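Local coordinates for gamma-glutamyl-gamma-aminobutyraldehyde dehydrogenase (Burkholderia cenocepacia, PDB 4LIH), which probably oxidises aldehydes such as gamma-glutamyl-gamma-aminobutyraldehyde to the corresponding carboxylates, using NAD(P)+, at residues F31-S36 with V71-R76; G81-L86 with A93-W98; K401-E406 with V411-V416. All coordinates share one frame; numbering follows the deposited sequence.

Contact 1: F31-S36 with V71-R76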
ATOM      1  N   PHE A  31      17.793  31.725  14.725  1.00 11.32           N
ATOM      2  CA  PHE A  31      18.344  30.524  15.271  1.00 11.32           C
ATOM      3  C   PHE A  31      19.030  29.741  14.168  1.00 11.24           C
ATOM      4  O   PHE A  31      18.363  29.139  13.301  1.00 10.91           O
ATOM      5  CB  PHE A  31      17.300  29.618  15.924  1.00 11.36           C
ATOM      6  CG  PHE A  31      17.911  28.589  16.853  1.00 11.40           C
ATOM      7  CD1 PHE A  31      18.326  27.333  16.383  1.00 11.49           C
ATOM      8  CD2 PHE A  31      18.062  28.868  18.188  1.00 11.67           C
ATOM      9  CE1 PHE A  31      18.873  26.405  17.235  1.00 11.49           C
ATOM     10  CE2 PHE A  31      18.652  27.959  19.055  1.00 11.77           C
ATOM     11  CZ  PHE A  31      19.035  26.714  18.572  1.00 11.89           C
ATOM     12  N   ILE A  32      20.364  29.724  14.222  1.00 11.24           N
ATOM     13  CA  ILE A  32      21.144  29.216  13.125  1.00 11.22           C
ATOM     14  C   ILE A  32      22.233  28.347  13.704  1.00 11.54           C
ATOM     15  O   ILE A  32      23.009  28.824  14.542  1.00 11.63           O
ATOM     16  CB  ILE A  32      21.727  30.368  12.246  1.00 11.20           C
ATOM     17  CG1 ILE A  32      20.630  31.176  11.559  1.00 10.94           C
ATOM     18  CG2 ILE A  32      22.623  29.817  11.166  1.00 11.23           C
ATOM     19  CD1 ILE A  32      21.073  32.458  10.877  1.00 11.05           C
ATOM     20  N   ASP A  33      22.297  27.100  13.230  1.00 11.60           N
ATOM     21  CA  ASP A  33      23.372  26.161  13.577  1.00 12.29           C
ATOM     22  C   ASP A  33      23.536  26.002  15.085  1.00 12.78           C
ATOM     23  O   ASP A  33      24.648  26.138  15.623  1.00 13.27           O
ATOM     24  CB  ASP A  33      24.701  26.600  12.917  1.00 12.56           C
ATOM     25  CG  ASP A  33      25.738  25.497  12.859  1.00 12.72           C
ATOM     26  OD1 ASP A  33      25.443  24.362  13.195  1.00 12.61           O
ATOM     27  OD2 ASP A  33      26.875  25.772  12.440  1.00 13.32           O
ATOM     28  N   GLY A  34      22.422  25.716  15.763  1.00 13.08           N
ATOM     29  CA  GLY A  34      22.387  25.418  17.207  1.00 13.44           C
ATOM     30  C   GLY A  34      22.457  26.567  18.194  1.00 13.93           C
ATOM     31  O   GLY A  34      22.625  26.333  19.403  1.00 13.79           O
ATOM     32  N   ALA A  35      22.289  27.799  17.723  1.00 14.22           N
ATOM     33  CA  ALA A  35      22.408  28.971  18.582  1.00 14.82           C
ATOM     34  C   ALA A  35      21.656  30.177  18.084  1.00 14.88           C
ATOM     35  O   ALA A  35      21.532  30.406  16.868  1.00 15.00           O
ATOM     36  CB  ALA A  35      23.885  29.322  18.731  1.00 15.28           C
ATOM     37  N   SER A  36      21.170  30.976  19.018  1.00 15.40           N
ATOM     38  CA  SER A  36      20.604  32.264  18.677  1.00 15.72           C
ATOM     39  C   SER A  36      21.706  33.181  18.123  1.00 16.54           C
ATOM     40  O   SER A  36      22.845  33.132  18.589  1.00 16.87           O
ATOM     41  CB  SER A  36      19.879  32.901  19.868  1.00 15.61           C
ATOM     42  OG  SER A  36      18.845  32.059  20.323  1.00 15.08           O
ATOM     43  N   VAL A  71      21.983  27.942   5.387  1.00 10.62           N
ATOM     44  CA  VAL A  71      22.055  26.943   4.349  1.00 10.55           C
ATOM     45  C   VAL A  71      23.317  26.077   4.423  1.00 10.63           C
ATOM     46  O   VAL A  71      23.247  24.863   4.222  1.00 10.48           O
ATOM     47  CB  VAL A  71      21.893  27.579   2.942  1.00 10.50           C
ATOM     48  CG1 VAL A  71      22.251  26.576   1.863  1.00 10.57           C
ATOM     49  CG2 VAL A  71      20.474  28.107   2.748  1.00 10.36           C
ATOM     50  N   ALA A  72      24.446  26.697   4.738  1.00 10.89           N
ATOM     51  CA  ALA A  72      25.722  25.996   4.893  1.00 10.99           C
ATOM     52  C   ALA A  72      25.688  25.005   6.053  1.00 11.02           C
ATOM     53  O   ALA A  72      26.156  23.858   5.909  1.00 11.02           O
ATOM     54  CB  ALA A  72      26.868  26.990   5.080  1.00 11.18           C
ATOM     55  N   ALA A  73      25.103  25.437   7.167  1.00 10.92           N
ATOM     56  CA  ALA A  73      24.979  24.583   8.358  1.00 10.98           C
ATOM     57  C   ALA A  73      24.049  23.385   8.090  1.00 10.82           C
ATOM     58  O   ALA A  73      24.274  22.273   8.545  1.00 10.72           O
ATOM     59  CB  ALA A  73      24.466  25.395   9.552  1.00 11.09           C
ATOM     60  N   ALA A  74      22.976  23.661   7.369  1.00 10.90           N
ATOM     61  CA  ALA A  74      22.022  22.639   6.952  1.00 10.71           C
ATOM     62  C   ALA A  74      22.661  21.602   6.047  1.00 10.95           C
ATOM     63  O   ALA A  74      22.430  20.371   6.175  1.00 10.36           O
ATOM     64  CB  ALA A  74      20.885  23.317   6.244  1.00 10.68           C
ATOM     65  N   ARG A  75      23.413  22.116   5.074  1.00 11.48           N
ATOM     66  CA  ARG A  75      24.137  21.304   4.104  1.00 12.01           C
ATOM     67  C   ARG A  75      25.156  20.448   4.852  1.00 12.36           C
ATOM     68  O   ARG A  75      25.279  19.231   4.612  1.00 12.01           O
ATOM     69  CB  ARG A  75      24.838  22.196   3.079  1.00 12.51           C
ATOM     70  CG  ARG A  75      25.821  21.474   2.148  1.00 13.02           C
ATOM     71  CD  ARG A  75      25.192  20.206   1.530  1.00 13.13           C
ATOM     72  NE  ARG A  75      24.075  20.613   0.768  1.00 12.92           N
ATOM     73  CZ  ARG A  75      23.070  19.867   0.321  1.00 12.61           C
ATOM     74  NH1 ARG A  75      22.979  18.554   0.509  1.00 12.47           N
ATOM     75  NH2 ARG A  75      22.122  20.503  -0.318  1.00 12.41           N
ATOM     76  N   ARG A  76      25.874  21.082   5.776  1.00 12.56           N
ATOM     77  CA  ARG A  76      26.930  20.375   6.494  1.00 12.94           C
ATOM     78  C   ARG A  76      26.326  19.247   7.306  1.00 12.32           C
ATOM     79  O   ARG A  76      26.796  18.096   7.255  1.00 12.16           O
ATOM     80  CB  ARG A  76      27.675  21.326   7.423  1.00 13.99           C
ATOM     81  CG  ARG A  76      28.838  20.675   8.159  1.00 15.04           C
ATOM     82  CD  ARG A  76      29.222  21.489   9.388  1.00 15.98           C
ATOM     83  NE  ARG A  76      28.156  21.417  10.384  1.00 16.94           N
ATOM     84  CZ  ARG A  76      27.594  22.460  10.998  1.00 17.65           C
ATOM     85  NH1 ARG A  76      27.962  23.717  10.722  1.00 17.82           N
ATOM     86  NH2 ARG A  76      26.639  22.232  11.899  1.00 17.73           N
TER

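Contact 2: G81-L86 with A93-W98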
ATOM      1  N   GLY A  81      25.247  13.430   8.069  1.00 15.38           N
ATOM      2  CA  GLY A  81      24.361  12.368   8.536  1.00 15.26           C
ATOM      3  C   GLY A  81      24.044  12.386  10.019  1.00 14.85           C
ATOM      4  O   GLY A  81      23.612  11.381  10.564  1.00 13.95           O
ATOM      5  N   VAL A  82      24.203  13.551  10.664  1.00 15.02           N
ATOM      6  CA  VAL A  82      23.941  13.678  12.107  1.00 14.98           C
ATOM      7  C   VAL A  82      22.470  13.397  12.439  1.00 14.80           C
ATOM      8  O   VAL A  82      22.120  13.025  13.561  1.00 15.37           O
ATOM      9  CB  VAL A  82      24.380  15.056  12.663  1.00 15.38           C
ATOM     10  CG1 VAL A  82      25.820  15.325  12.263  1.00 16.19           C
ATOM     11  CG2 VAL A  82      23.506  16.203  12.180  1.00 15.06           C
ATOM     12  N   TRP A  83      21.598  13.579  11.444  1.00 14.24           N
ATOM     13  CA  TRP A  83      20.160  13.395  11.609  1.00 13.64           C
ATOM     14  C   TRP A  83      19.590  12.359  10.610  1.00 13.20           C
ATOM     15  O   TRP A  83      18.899  11.422  11.012  1.00 13.18           O
ATOM     16  CB  TRP A  83      19.511  14.766  11.440  1.00 13.17           C
ATOM     17  CG  TRP A  83      18.051  14.792  11.547  1.00 13.04           C
ATOM     18  CD1 TRP A  83      17.155  15.107  10.565  1.00 12.72           C
ATOM     19  CD2 TRP A  83      17.292  14.539  12.719  1.00 12.77           C
ATOM     20  NE1 TRP A  83      15.874  15.055  11.068  1.00 12.76           N
ATOM     21  CE2 TRP A  83      15.945  14.715  12.393  1.00 12.47           C
ATOM     22  CE3 TRP A  83      17.629  14.188  14.021  1.00 12.72           C
ATOM     23  CZ2 TRP A  83      14.923  14.526  13.317  1.00 12.62           C
ATOM     24  CZ3 TRP A  83      16.605  13.997  14.940  1.00 12.65           C
ATOM     25  CH2 TRP A  83      15.269  14.164  14.576  1.00 12.82           C
ATOM     26  N   ALA A  84      19.926  12.484   9.326  1.00 13.17           N
ATOM     27  CA  ALA A  84      19.540  11.481   8.330  1.00 12.83           C
ATOM     28  C   ALA A  84      20.061  10.087   8.638  1.00 12.95           C
ATOM     29  O   ALA A  84      19.429   9.126   8.268  1.00 13.43           O
ATOM     30  CB  ALA A  84      20.063  11.862   6.974  1.00 12.99           C
ATOM     31  N   GLY A  85      21.221  10.009   9.280  1.00 13.39           N
ATOM     32  CA  GLY A  85      21.895   8.747   9.600  1.00 13.24           C
ATOM     33  C   GLY A  85      21.409   8.084  10.878  1.00 13.15           C
ATOM     34  O   GLY A  85      21.845   6.974  11.219  1.00 13.08           O
ATOM     35  N   LEU A  86      20.494   8.737  11.599  1.00 12.66           N
ATOM     36  CA  LEU A  86      19.899   8.124  12.744  1.00 12.56           C
ATOM     37  C   LEU A  86      18.878   7.081  12.288  1.00 12.30           C
ATOM     38  O   LEU A  86      18.185   7.250  11.275  1.00 12.09           O
ATOM     39  CB  LEU A  86      19.219   9.147  13.645  1.00 12.73           C
ATOM     40  CG  LEU A  86      20.120  10.190  14.317  1.00 12.96           C
ATOM     41  CD1 LEU A  86      19.215  11.191  14.999  1.00 13.07           C
ATOM     42  CD2 LEU A  86      21.116   9.561  15.302  1.00 13.29           C
ATOM     43  N   ALA A  93      12.076   9.341  18.304  1.00  9.65           N
ATOM     44  CA  ALA A  93      12.158   9.676  19.723  1.00  9.88           C
ATOM     45  C   ALA A  93      12.481  11.174  19.916  1.00 10.01           C
ATOM     46  O   ALA A  93      11.846  11.831  20.729  1.00 10.13           O
ATOM     47  CB  ALA A  93      13.171   8.806  20.455  1.00 10.09           C
ATOM     48  N   VAL A  94      13.422  11.706  19.150  1.00 10.11           N
ATOM     49  CA  VAL A  94      13.737  13.152  19.212  1.00 10.40           C
ATOM     50  C   VAL A  94      12.531  14.026  18.849  1.00 10.36           C
ATOM     51  O   VAL A  94      12.219  14.952  19.566  1.00 10.48           O
ATOM     52  CB  VAL A  94      14.970  13.503  18.364  1.00 10.49           C
ATOM     53  CG1 VAL A  94      15.190  15.000  18.267  1.00 10.61           C
ATOM     54  CG2 VAL A  94      16.202  12.817  18.934  1.00 10.66           C
ATOM     55  N   LEU A  95      11.849  13.714  17.751  1.00 10.36           N
ATOM     56  CA  LEU A  95      10.703  14.502  17.343  1.00 10.25           C
ATOM     57  C   LEU A  95       9.560  14.442  18.371  1.00 10.23           C
ATOM     58  O   LEU A  95       8.952  15.455  18.669  1.00  9.81           O
ATOM     59  CB  LEU A  95      10.229  14.116  15.933  1.00 10.22           C
ATOM     60  CG  LEU A  95      11.247  14.379  14.829  1.00 10.32           C
ATOM     61  CD1 LEU A  95      10.802  13.639  13.565  1.00 10.48           C
ATOM     62  CD2 LEU A  95      11.410  15.878  14.575  1.00 10.35           C
ATOM     63  N   LEU A  96       9.281  13.269  18.927  1.00 10.45           N
ATOM     64  CA  LEU A  96       8.347  13.183  20.045  1.00 10.81           C
ATOM     65  C   LEU A  96       8.735  14.092  21.228  1.00 11.44           C
ATOM     66  O   LEU A  96       7.861  14.764  21.818  1.00 11.65           O
ATOM     67  CB  LEU A  96       8.149  11.713  20.509  1.00 10.88           C
ATOM     68  CG  LEU A  96       7.409  10.806  19.521  1.00 10.72           C
ATOM     69  CD1 LEU A  96       7.180   9.393  20.126  1.00 10.71           C
ATOM     70  CD2 LEU A  96       6.118  11.439  19.203  1.00 10.63           C
ATOM     71  N   ARG A  97      10.019  14.127  21.589  1.00 12.10           N
ATOM     72  CA  ARG A  97      10.436  14.980  22.677  1.00 12.95           C
ATOM     73  C   ARG A  97      10.205  16.471  22.363  1.00 12.23           C
ATOM     74  O   ARG A  97       9.871  17.250  23.227  1.00 12.04           O
ATOM     75  CB  ARG A  97      11.904  14.730  23.024  1.00 14.43           C
ATOM     76  CG  ARG A  97      12.465  15.630  24.102  1.00 16.45           C
ATOM     77  CD  ARG A  97      11.754  15.389  25.409  1.00 18.27           C
ATOM     78  NE  ARG A  97      12.202  16.280  26.476  1.00 20.69           N
ATOM     79  CZ  ARG A  97      11.424  16.732  27.448  1.00 21.55           C
ATOM     80  NH1 ARG A  97      10.149  16.411  27.491  1.00 22.78           N
ATOM     81  NH2 ARG A  97      11.925  17.552  28.359  1.00 23.70           N
ATOM     82  N   TRP A  98      10.384  16.860  21.110  1.00 11.45           N
ATOM     83  CA  TRP A  98      10.216  18.262  20.720  1.00 11.15           C
ATOM     84  C   TRP A  98       8.753  18.660  20.837  1.00 11.05           C
ATOM     85  O   TRP A  98       8.414  19.693  21.434  1.00 11.08           O
ATOM     86  CB  TRP A  98      10.725  18.443  19.296  1.00 10.92           C
ATOM     87  CG  TRP A  98      10.689  19.810  18.742  1.00 10.85           C
ATOM     88  CD1 TRP A  98      10.734  20.991  19.408  1.00 10.95           C
ATOM     89  CD2 TRP A  98      10.710  20.120  17.356  1.00 10.78           C
ATOM     90  NE1 TRP A  98      10.774  22.036  18.505  1.00 10.98           N
ATOM     91  CE2 TRP A  98      10.705  21.517  17.236  1.00 10.79           C
ATOM     92  CE3 TRP A  98      10.674  19.338  16.201  1.00 10.77           C
ATOM     93  CZ2 TRP A  98      10.739  22.155  16.006  1.00 10.71           C
ATOM     94  CZ3 TRP A  98      10.676  19.982  14.977  1.00 10.59           C
ATOM     95  CH2 TRP A  98      10.730  21.370  14.895  1.00 10.57           C
TER

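Contact 3: K401-E406 with V411-V416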
ATOM      1  N   LYS A 401     -17.000  41.101  -8.293  1.00 14.21           N
ATOM      2  CA  LYS A 401     -15.604  41.179  -7.882  1.00 14.22           C
ATOM      3  C   LYS A 401     -15.340  40.421  -6.587  1.00 13.19           C
ATOM      4  O   LYS A 401     -14.393  39.619  -6.537  1.00 12.86           O
ATOM      5  CB  LYS A 401     -15.140  42.639  -7.731  1.00 15.70           C
ATOM      6  CG  LYS A 401     -13.640  42.796  -7.563  1.00 17.52           C
ATOM      7  CD  LYS A 401     -13.263  44.252  -7.417  1.00 19.72           C
ATOM      8  CE  LYS A 401     -11.770  44.436  -7.458  1.00 22.55           C
ATOM      9  NZ  LYS A 401     -11.400  45.877  -7.476  1.00 25.15           N
ATOM     10  N   ILE A 402     -16.150  40.668  -5.546  1.00 12.40           N
ATOM     11  CA  ILE A 402     -15.883  40.015  -4.237  1.00 11.56           C
ATOM     12  C   ILE A 402     -16.161  38.494  -4.290  1.00 11.38           C
ATOM     13  O   ILE A 402     -15.728  37.760  -3.409  1.00 11.05           O
ATOM     14  CB  ILE A 402     -16.666  40.613  -3.064  1.00 11.38           C
ATOM     15  CG1 ILE A 402     -18.196  40.573  -3.294  1.00 11.36           C
ATOM     16  CG2 ILE A 402     -16.220  42.047  -2.808  1.00 11.46           C
ATOM     17  CD1 ILE A 402     -18.975  40.695  -2.004  1.00 11.33           C
ATOM     18  N   ALA A 403     -16.899  38.050  -5.292  1.00 11.27           N
ATOM     19  CA  ALA A 403     -17.125  36.617  -5.485  1.00 11.35           C
ATOM     20  C   ALA A 403     -15.960  35.975  -6.232  1.00 11.40           C
ATOM     21  O   ALA A 403     -15.712  34.776  -6.099  1.00 11.52           O
ATOM     22  CB  ALA A 403     -18.423  36.369  -6.227  1.00 11.49           C
ATOM     23  N   ARG A 404     -15.228  36.755  -6.998  1.00 11.42           N
ATOM     24  CA  ARG A 404     -14.158  36.171  -7.813  1.00 11.42           C
ATOM     25  C   ARG A 404     -12.788  36.186  -7.149  1.00 11.38           C
ATOM     26  O   ARG A 404     -12.003  35.221  -7.260  1.00 11.96           O
ATOM     27  CB  ARG A 404     -14.133  36.875  -9.159  1.00 11.46           C
ATOM     28  N   GLU A 405     -12.472  37.280  -6.476  1.00 11.34           N
ATOM     29  CA  GLU A 405     -11.151  37.544  -5.983  1.00 11.38           C
ATOM     30  C   GLU A 405     -11.020  37.153  -4.534  1.00 10.94           C
ATOM     31  O   GLU A 405     -11.943  37.415  -3.733  1.00 10.53           O
ATOM     32  CB  GLU A 405     -10.831  39.036  -6.139  1.00 11.80           C
ATOM     33  CG  GLU A 405     -10.692  39.430  -7.601  1.00 12.40           C
ATOM     34  CD  GLU A 405     -10.264  40.865  -7.838  1.00 13.02           C
ATOM     35  OE1 GLU A 405      -9.736  41.516  -6.926  1.00 13.50           O
ATOM     36  OE2 GLU A 405     -10.466  41.356  -8.971  1.00 13.77           O
ATOM     37  N   GLU A 406      -9.884  36.544  -4.198  1.00 10.85           N
ATOM     38  CA  GLU A 406      -9.543  36.265  -2.779  1.00 11.09           C
ATOM     39  C   GLU A 406      -9.354  37.549  -1.994  1.00 11.34           C
ATOM     40  O   GLU A 406      -8.560  38.416  -2.358  1.00 11.47           O
ATOM     41  CB  GLU A 406      -8.308  35.373  -2.617  1.00 11.29           C
ATOM     42  CG  GLU A 406      -8.050  34.947  -1.157  1.00 11.60           C
ATOM     43  CD  GLU A 406      -6.883  33.975  -1.022  1.00 11.87           C
ATOM     44  OE1 GLU A 406      -5.809  34.323  -1.554  1.00 11.53           O
ATOM     45  OE2 GLU A 406      -7.054  32.906  -0.364  1.00 12.34           O
ATOM     46  N   VAL A 411     -15.194  38.362   4.887  1.00 10.64           N
ATOM     47  CA  VAL A 411     -16.176  38.866   3.943  1.00 10.61           C
ATOM     48  C   VAL A 411     -16.687  37.702   3.088  1.00 10.59           C
ATOM     49  O   VAL A 411     -15.938  37.132   2.258  1.00 10.54           O
ATOM     50  CB  VAL A 411     -15.612  39.917   2.987  1.00 10.53           C
ATOM     51  CG1 VAL A 411     -16.744  40.470   2.112  1.00 10.67           C
ATOM     52  CG2 VAL A 411     -14.932  41.055   3.738  1.00 10.54           C
ATOM     53  N   LEU A 412     -17.966  37.409   3.268  1.00 10.53           N
ATOM     54  CA  LEU A 412     -18.646  36.321   2.632  1.00 10.57           C
ATOM     55  C   LEU A 412     -19.491  36.794   1.462  1.00 10.62           C
ATOM     56  O   LEU A 412     -20.234  37.810   1.565  1.00 10.92           O
ATOM     57  CB  LEU A 412     -19.571  35.635   3.637  1.00 10.60           C
ATOM     58  CG  LEU A 412     -20.318  34.380   3.106  1.00 10.65           C
ATOM     59  CD1 LEU A 412     -19.374  33.214   2.826  1.00 10.56           C
ATOM     60  CD2 LEU A 412     -21.354  33.925   4.092  1.00 10.83           C
ATOM     61  N   SER A 413     -19.425  36.027   0.370  1.00 10.56           N
ATOM     62  CA  SER A 413     -20.250  36.216  -0.822  1.00 10.56           C
ATOM     63  C   SER A 413     -21.309  35.116  -0.851  1.00 10.51           C
ATOM     64  O   SER A 413     -20.985  33.926  -1.002  1.00 10.40           O
ATOM     65  CB  SER A 413     -19.393  36.158  -2.102  1.00 10.61           C
ATOM     66  OG  SER A 413     -18.579  37.305  -2.231  1.00 10.73           O
ATOM     67  N   VAL A 414     -22.569  35.513  -0.674  1.00 10.49           N
ATOM     68  CA  VAL A 414     -23.703  34.624  -0.741  1.00 10.42           C
ATOM     69  C   VAL A 414     -24.292  34.638  -2.163  1.00 10.60           C
ATOM     70  O   VAL A 414     -24.694  35.690  -2.685  1.00 10.61           O
ATOM     71  CB  VAL A 414     -24.811  35.010   0.267  1.00 10.48           C
ATOM     72  CG1 VAL A 414     -25.989  34.069   0.137  1.00 10.49           C
ATOM     73  CG2 VAL A 414     -24.290  34.957   1.688  1.00 10.43           C
ATOM     74  N   ILE A 415     -24.368  33.448  -2.763  1.00 10.75           N
ATOM     75  CA  ILE A 415     -24.755  33.282  -4.181  1.00 11.06           C
ATOM     76  C   ILE A 415     -25.907  32.310  -4.228  1.00 11.50           C
ATOM     77  O   ILE A 415     -25.815  31.243  -3.651  1.00 11.40           O
ATOM     78  CB  ILE A 415     -23.575  32.725  -5.036  1.00 10.89           C
ATOM     79  CG1 ILE A 415     -22.417  33.723  -4.998  1.00 10.83           C
ATOM     80  CG2 ILE A 415     -24.052  32.374  -6.463  1.00 11.06           C
ATOM     81  CD1 ILE A 415     -21.065  33.218  -5.469  1.00 10.74           C
ATOM     82  N   VAL A 416     -26.995  32.687  -4.896  1.00 12.28           N
ATOM     83  CA  VAL A 416     -28.178  31.840  -4.986  1.00 12.75           C
ATOM     84  C   VAL A 416     -28.153  30.980  -6.240  1.00 13.03           C
ATOM     85  O   VAL A 416     -27.635  31.410  -7.259  1.00 13.22           O
ATOM     86  CB  VAL A 416     -29.470  32.690  -4.988  1.00 13.28           C
ATOM     87  CG1 VAL A 416     -29.620  33.463  -6.304  1.00 13.81           C
ATOM     88  CG2 VAL A 416     -30.662  31.778  -4.784  1.00 13.54           C
TER

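Contact 1: F31-S36 with V71-R76
Asp33 and Arg76 form a two-pronged salt bridge between the turn of a beta hairpin and helix 64-80. The grip is end-on: NH2 of Arg76 donates to OD1 of Asp33 at 2.8 Å with a straight N-H...O angle of 180°, and NH1 of Arg76 donates to OD2 of Asp33 at 2.9 Å, slightly bent. Both oxygens lie in or close to the guanidinium plane, so the arginine uses its N-H directions well. The carboxylate is less well aligned, because the two planes are 31° apart: OD1 is met on its syn side but somewhat out of plane, while OD2 is approached from above the carboxylate plane. A bend at chi3 of Arg76 (68°) turns the guanidinium back toward the turn, over the carbonyl oxygen of Ala73.

The other contact is van der Waals and comes from Ala73, one helical turn before Arg76. The methyl CB of Ala73 lies 3.5 Å from the carboxylate carbon CG of Asp33 and 3.6 Å from CB of Asp33.

Backbone bonds define the hairpin itself. Ile32 N donates to Ala35 O, the return bond from Ala35 N to Ile32 O is weak, and Asp33 and Gly34 fill the two turn positions, both with positive phi. Asn226 OD1 accepts from the backbone N of Asp33, which ties the turn to strand 225-227 as well.

Since Asp33 is partly exposed and Arg76 exposed, solvent probably weakens the charge attraction, but the paired bonds fix how the guanidinium is turned against the carboxylate and so join the hairpin turn to the helix.

Contact 2: G81-L86 with A93-W98
Trp83 lies across from Val94 with 10.0 Å between their CA atoms, the nearest pair of CA atoms across the two segments, so side chains must span the gap. Residues 81-86 form a compact, irregular linker. Gly81 ends the preceding helix in a Schellman motif with positive phi, and a type I beta turn then runs from Trp83 to Leu86, closed by Leu86 N donating to Trp83 O. Residues 93-98 are regular helix, with Arg97 N bonded to Ala93 O and Trp98 N to Val94 O.

The tryptophan of this connection between helices 64-80 and 88-104 folds back on the second helix, local packing away from the predicted active site. With CG of Trp83 anti to the backbone N (chi1 179°), the indole extends from the turn and presents its six-membered ring to the helix.

Val94 comes to meet it from the opposite direction. CB of Val94 lies in the plane of the indole at the ring edge, 3.8 Å from CZ3 of Trp83, while CG1 of Val94 approaches obliquely, 3.8 Å from both CZ3 and CH2 of Trp83. Leu95 takes the neighbouring part of the same rim: CG of Leu95 is likewise in plane, 4.0 Å from CZ2 of Trp83, and its CD2 touches that carbon from an oblique angle. Two consecutive helix residues therefore follow the benzo edge around from CZ3 to CZ2. On the pyrrole part of the indole, NE1 donates to the backbone O of Leu190. Ile220, Pro221 and Val224 also touch the Trp83 side chain. Leu95 packs in addition on Val136 and Ala140 of helix 121-142.

Contact 3: K401-E406 with V411-V416
Ile402 and Ser413 bring the short helix 401-404 against strand 411-417, and the isoleucine can be traced outward atom by atom. CB of Ile402 is 3.9 Å from OG of Ser413. CG1 of Ile402 lies between the backbone N and the carbonyl carbon (chi1 57°), which directs this branch toward the strand and brings it to 3.5 Å from OG of Ser413. The chain then extends, and the terminal CD1 of Ile402 stands 3.4 Å from OG of Ser413. Three successive carbons thus run alongside one hydroxyl oxygen. Ile402 also packs on Tyr363 of helix 354-370 and on Val396.

OG of Ser413 lies 3.1 Å from the carbonyl O of Ile402. Lys278 NZ donates a hydrogen bond to that carbonyl and another to Glu405 O, so one lysine links two backbone oxygens at the end of the helix. At the other end, Glu370 accepts from the backbone N atoms of Lys401 and Ile402.

One residue further on, the methyl CB of Ala403 touches CD1 of Ile415 at 4.2 Å. Ser413 and Ile415, two apart on the strand, both point their CB atoms toward the helix, as strand alternation requires. The CA atoms of Ala403 and Ser413 are 5.6 Å apart, consistent with the small side chains of both residues. The helix and strand belong to a beta-alpha-beta unit that begins with strand 388-395, parallel to 411-417.

OG of Ser413 is therefore packed by carbons of Ile402 beside a polar carbonyl whose hydrogen-bond partner is Lys278, while Ala403 and Ile415 add purely hydrocarbon packing.

Overall arrangement
From the N terminus, contact 1 comes first and closes the loop between the hairpin 30-37 and helix 64-80, which takes in strands 44-48 and 55-60. The same helix leads into contact 2, where the connection after it closes a much shorter loop onto helix 88-104. Their centres are 16 Å apart, and their nearest atoms about 5 Å. Contact 3 follows some 300 residues later and closes the short loop between helix 401-404 and strand 411-417, in a beta-alpha-beta unit of the mixed sheet that holds strands 388-395 and 411-417. Its centre is 44 Å from that of contact 1, on the opposite side of the chain's centre. The three are in series, neither nesting nor crossing.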